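Local structure of metagenomic carboxyl esterase MGS0156 (Uncultured organism, 5D8M) at residues Leu52-Ile63 against Asn320-Leu328. The protein is a carboxyl esterase from an uncultured organism that probably hydrolyses carboxylic ester bonds. Residues are numbered along the deposited sequence; the frame is centred on the assembly and turned at random.
Sequences LPGDRSSDGDGI and NSYPRPALL
The carbonyl O of S321 lies near the edge of the R56 guanidinium, 2.8 Å from NH2, where the connection after helix 34-48 meets the lead-in to helix 324-338. Y322 follows with its ring standing steeply to that guanidinium, the planes 75° apart, and CD1 set over one guanidinium face. CG of Y322 is anti to the backbone N (chi1 -175°), which carries the phenol out to I63; there OH donates to the backbone O of I63 at 2.8 Å, tilted 31° off the carbonyl plane. R56 bends at chi3, and its NH1 gives a nearly straight bond of 2.8 Å to O of G62, within the guanidinium plane, with the O of N296 as a further partner. With an alanine here, the carbonyl of G62 would probably lose its side-chain donor, and CD1 of Y322 and CD of P323 the group they pack on. A long irregular connection is thus fastened outside a parallel-sheet fold, consistent with the α/β-hydrolase family, by draping over the first turn of the C-terminal helix. P323, the N-cap residue, centres an inverse gamma turn that is closed by N of R324 bonding to O of Y322 and leads straight into the helix. Its CD lies over one face of the R56 guanidinium, 3.6 Å from NE and near CG and CD, while its CG meets CG2 of I63 at 3.9 Å. At G54 a side chain would collide with O of Y322; instead CA makes a CH···O contact of 3.6 Å with it. The ring of P325 packs CG against CD of P53 at 3.8 Å and CB against CD1 of L52, with D113 also touching L52 and P325. At A326, a water accepts from the backbone N and donates to O of P53.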
# COMPACT_ATOMS: atom_id res chain seq x y z
N LEU A 52 16.23 -13.82 -5.35
CA LEU A 52 15.51 -12.59 -5.09
C LEU A 52 15.60 -12.28 -3.61
O LEU A 52 15.48 -13.19 -2.78
CB LEU A 52 14.03 -12.70 -5.52
CG LEU A 52 13.74 -12.97 -7.00
CD1 LEU A 52 12.23 -12.97 -7.24
CD2 LEU A 52 14.41 -11.93 -7.86
N PRO A 53 15.83 -11.01 -3.27
CA PRO A 53 15.83 -10.58 -1.87
C PRO A 53 14.55 -11.00 -1.16
O PRO A 53 13.46 -10.88 -1.74
CB PRO A 53 15.93 -9.05 -1.97
CG PRO A 53 16.63 -8.83 -3.27
CD PRO A 53 16.19 -9.92 -4.20
N GLY A 54 14.69 -11.48 0.07
CA GLY A 54 13.56 -11.85 0.89
C GLY A 54 12.91 -13.20 0.57
O GLY A 54 11.87 -13.52 1.14
N ASP A 55 13.52 -13.97 -0.33
CA ASP A 55 12.99 -15.30 -0.68
C ASP A 55 12.68 -16.13 0.58
O ASP A 55 13.44 -16.12 1.55
CB ASP A 55 13.98 -16.07 -1.56
CG ASP A 55 13.36 -17.35 -2.16
OD1 ASP A 55 12.26 -17.28 -2.76
OD2 ASP A 55 13.98 -18.43 -2.04
N ARG A 56 11.57 -16.85 0.54
CA ARG A 56 11.13 -17.70 1.64
C ARG A 56 10.21 -18.77 1.06
O ARG A 56 9.86 -18.70 -0.13
CB ARG A 56 10.38 -16.89 2.71
CG ARG A 56 9.15 -16.17 2.16
CD ARG A 56 8.19 -15.68 3.28
NE ARG A 56 8.76 -14.57 4.05
CZ ARG A 56 8.08 -13.83 4.92
NH1 ARG A 56 6.79 -14.06 5.16
NH2 ARG A 56 8.71 -12.85 5.55
N SER A 57 9.81 -19.74 1.87
CA SER A 57 8.89 -20.75 1.36
C SER A 57 7.53 -20.12 1.09
O SER A 57 7.08 -19.27 1.86
CB SER A 57 8.73 -21.90 2.34
OG SER A 57 7.76 -22.82 1.85
N SER A 58 6.89 -20.54 -0.00
CA SER A 58 5.54 -20.06 -0.33
C SER A 58 4.44 -20.95 0.25
O SER A 58 3.24 -20.62 0.17
CB SER A 58 5.37 -19.96 -1.85
OG SER A 58 5.51 -21.24 -2.44
N ASP A 59 4.83 -22.08 0.84
CA ASP A 59 3.88 -23.04 1.40
C ASP A 59 3.05 -22.47 2.54
O ASP A 59 3.54 -21.67 3.33
CB ASP A 59 4.60 -24.30 1.89
CG ASP A 59 5.29 -25.05 0.78
OD1 ASP A 59 5.07 -24.70 -0.40
OD2 ASP A 59 6.04 -26.00 1.08
N GLY A 60 1.80 -22.92 2.64
CA GLY A 60 0.92 -22.51 3.72
C GLY A 60 0.65 -21.01 3.73
O GLY A 60 0.20 -20.44 2.74
N ASP A 61 0.94 -20.38 4.85
CA ASP A 61 0.72 -18.96 5.04
C ASP A 61 2.02 -18.18 4.86
O ASP A 61 2.04 -16.97 5.06
CB ASP A 61 0.13 -18.68 6.43
CG ASP A 61 -1.19 -19.38 6.66
OD1 ASP A 61 -2.13 -19.19 5.84
OD2 ASP A 61 -1.28 -20.12 7.67
N GLY A 62 3.09 -18.88 4.47
CA GLY A 62 4.42 -18.30 4.31
C GLY A 62 4.50 -16.95 3.58
O GLY A 62 5.13 -16.02 4.07
N ILE A 63 3.89 -16.84 2.41
CA ILE A 63 3.88 -15.56 1.72
C ILE A 63 2.53 -14.85 1.81
O ILE A 63 2.47 -13.62 1.93
CB ILE A 63 4.28 -15.69 0.23
CG1 ILE A 63 3.41 -16.72 -0.51
CG2 ILE A 63 5.79 -16.02 0.12
CD1 ILE A 63 3.54 -16.67 -2.08
N ASN A 320 11.88 -7.02 8.89
CA ASN A 320 11.71 -6.35 7.60
C ASN A 320 11.83 -7.29 6.40
O ASN A 320 11.61 -6.88 5.26
CB ASN A 320 12.74 -5.22 7.49
CG ASN A 320 12.47 -4.29 6.32
OD1 ASN A 320 13.27 -4.17 5.40
ND2 ASN A 320 11.33 -3.62 6.36
N SER A 321 12.18 -8.54 6.67
CA SER A 321 12.35 -9.52 5.60
C SER A 321 11.01 -9.98 5.03
O SER A 321 10.14 -10.44 5.77
CB SER A 321 13.14 -10.73 6.10
OG SER A 321 14.45 -10.34 6.45
N TYR A 322 10.86 -9.82 3.72
CA TYR A 322 9.68 -10.30 3.00
C TYR A 322 10.06 -10.35 1.51
O TYR A 322 10.87 -9.54 1.07
CB TYR A 322 8.45 -9.38 3.20
CG TYR A 322 7.22 -9.96 2.55
CD1 TYR A 322 6.50 -10.99 3.17
CD2 TYR A 322 6.81 -9.53 1.29
CE1 TYR A 322 5.39 -11.54 2.56
CE2 TYR A 322 5.71 -10.10 0.67
CZ TYR A 322 5.01 -11.09 1.31
OH TYR A 322 3.94 -11.64 0.67
N PRO A 323 9.48 -11.29 0.74
CA PRO A 323 9.84 -11.32 -0.70
C PRO A 323 9.16 -10.22 -1.53
O PRO A 323 8.31 -10.52 -2.38
CB PRO A 323 9.38 -12.71 -1.15
CG PRO A 323 8.29 -13.09 -0.20
CD PRO A 323 8.75 -12.50 1.14
N ARG A 324 9.53 -8.97 -1.28
CA ARG A 324 9.00 -7.83 -2.05
C ARG A 324 9.18 -7.95 -3.59
O ARG A 324 8.24 -7.63 -4.32
CB ARG A 324 9.64 -6.50 -1.54
CG ARG A 324 9.19 -6.14 -0.08
CD ARG A 324 9.92 -4.90 0.45
NE ARG A 324 11.35 -5.16 0.68
CZ ARG A 324 11.83 -5.65 1.82
NH1 ARG A 324 13.13 -5.87 1.95
NH2 ARG A 324 11.00 -5.92 2.82
N PRO A 325 10.35 -8.43 -4.09
CA PRO A 325 10.45 -8.55 -5.55
C PRO A 325 9.41 -9.49 -6.13
O PRO A 325 8.80 -9.15 -7.15
CB PRO A 325 11.86 -9.13 -5.76
CG PRO A 325 12.64 -8.68 -4.53
CD PRO A 325 11.63 -8.79 -3.42
N ALA A 326 9.21 -10.64 -5.49
CA ALA A 326 8.22 -11.58 -5.99
C ALA A 326 6.83 -10.97 -5.91
O ALA A 326 6.01 -11.14 -6.83
CB ALA A 326 8.27 -12.86 -5.21
N LEU A 327 6.56 -10.25 -4.82
CA LEU A 327 5.27 -9.59 -4.63
C LEU A 327 5.00 -8.58 -5.74
O LEU A 327 3.91 -8.57 -6.30
CB LEU A 327 5.19 -8.89 -3.27
CG LEU A 327 3.83 -8.26 -2.90
CD1 LEU A 327 2.77 -9.34 -2.54
CD2 LEU A 327 3.98 -7.26 -1.74
N LEU A 328 5.98 -7.72 -6.03
CA LEU A 328 5.80 -6.67 -7.03
C LEU A 328 5.67 -7.28 -8.44
O LEU A 328 4.85 -6.83 -9.23
CB LEU A 328 6.96 -5.68 -7.00
CG LEU A 328 6.81 -4.42 -7.85
CD1 LEU A 328 5.61 -3.59 -7.35
CD2 LEU A 328 8.10 -3.57 -7.82
O HOH W 1 11.37 -12.32 -3.66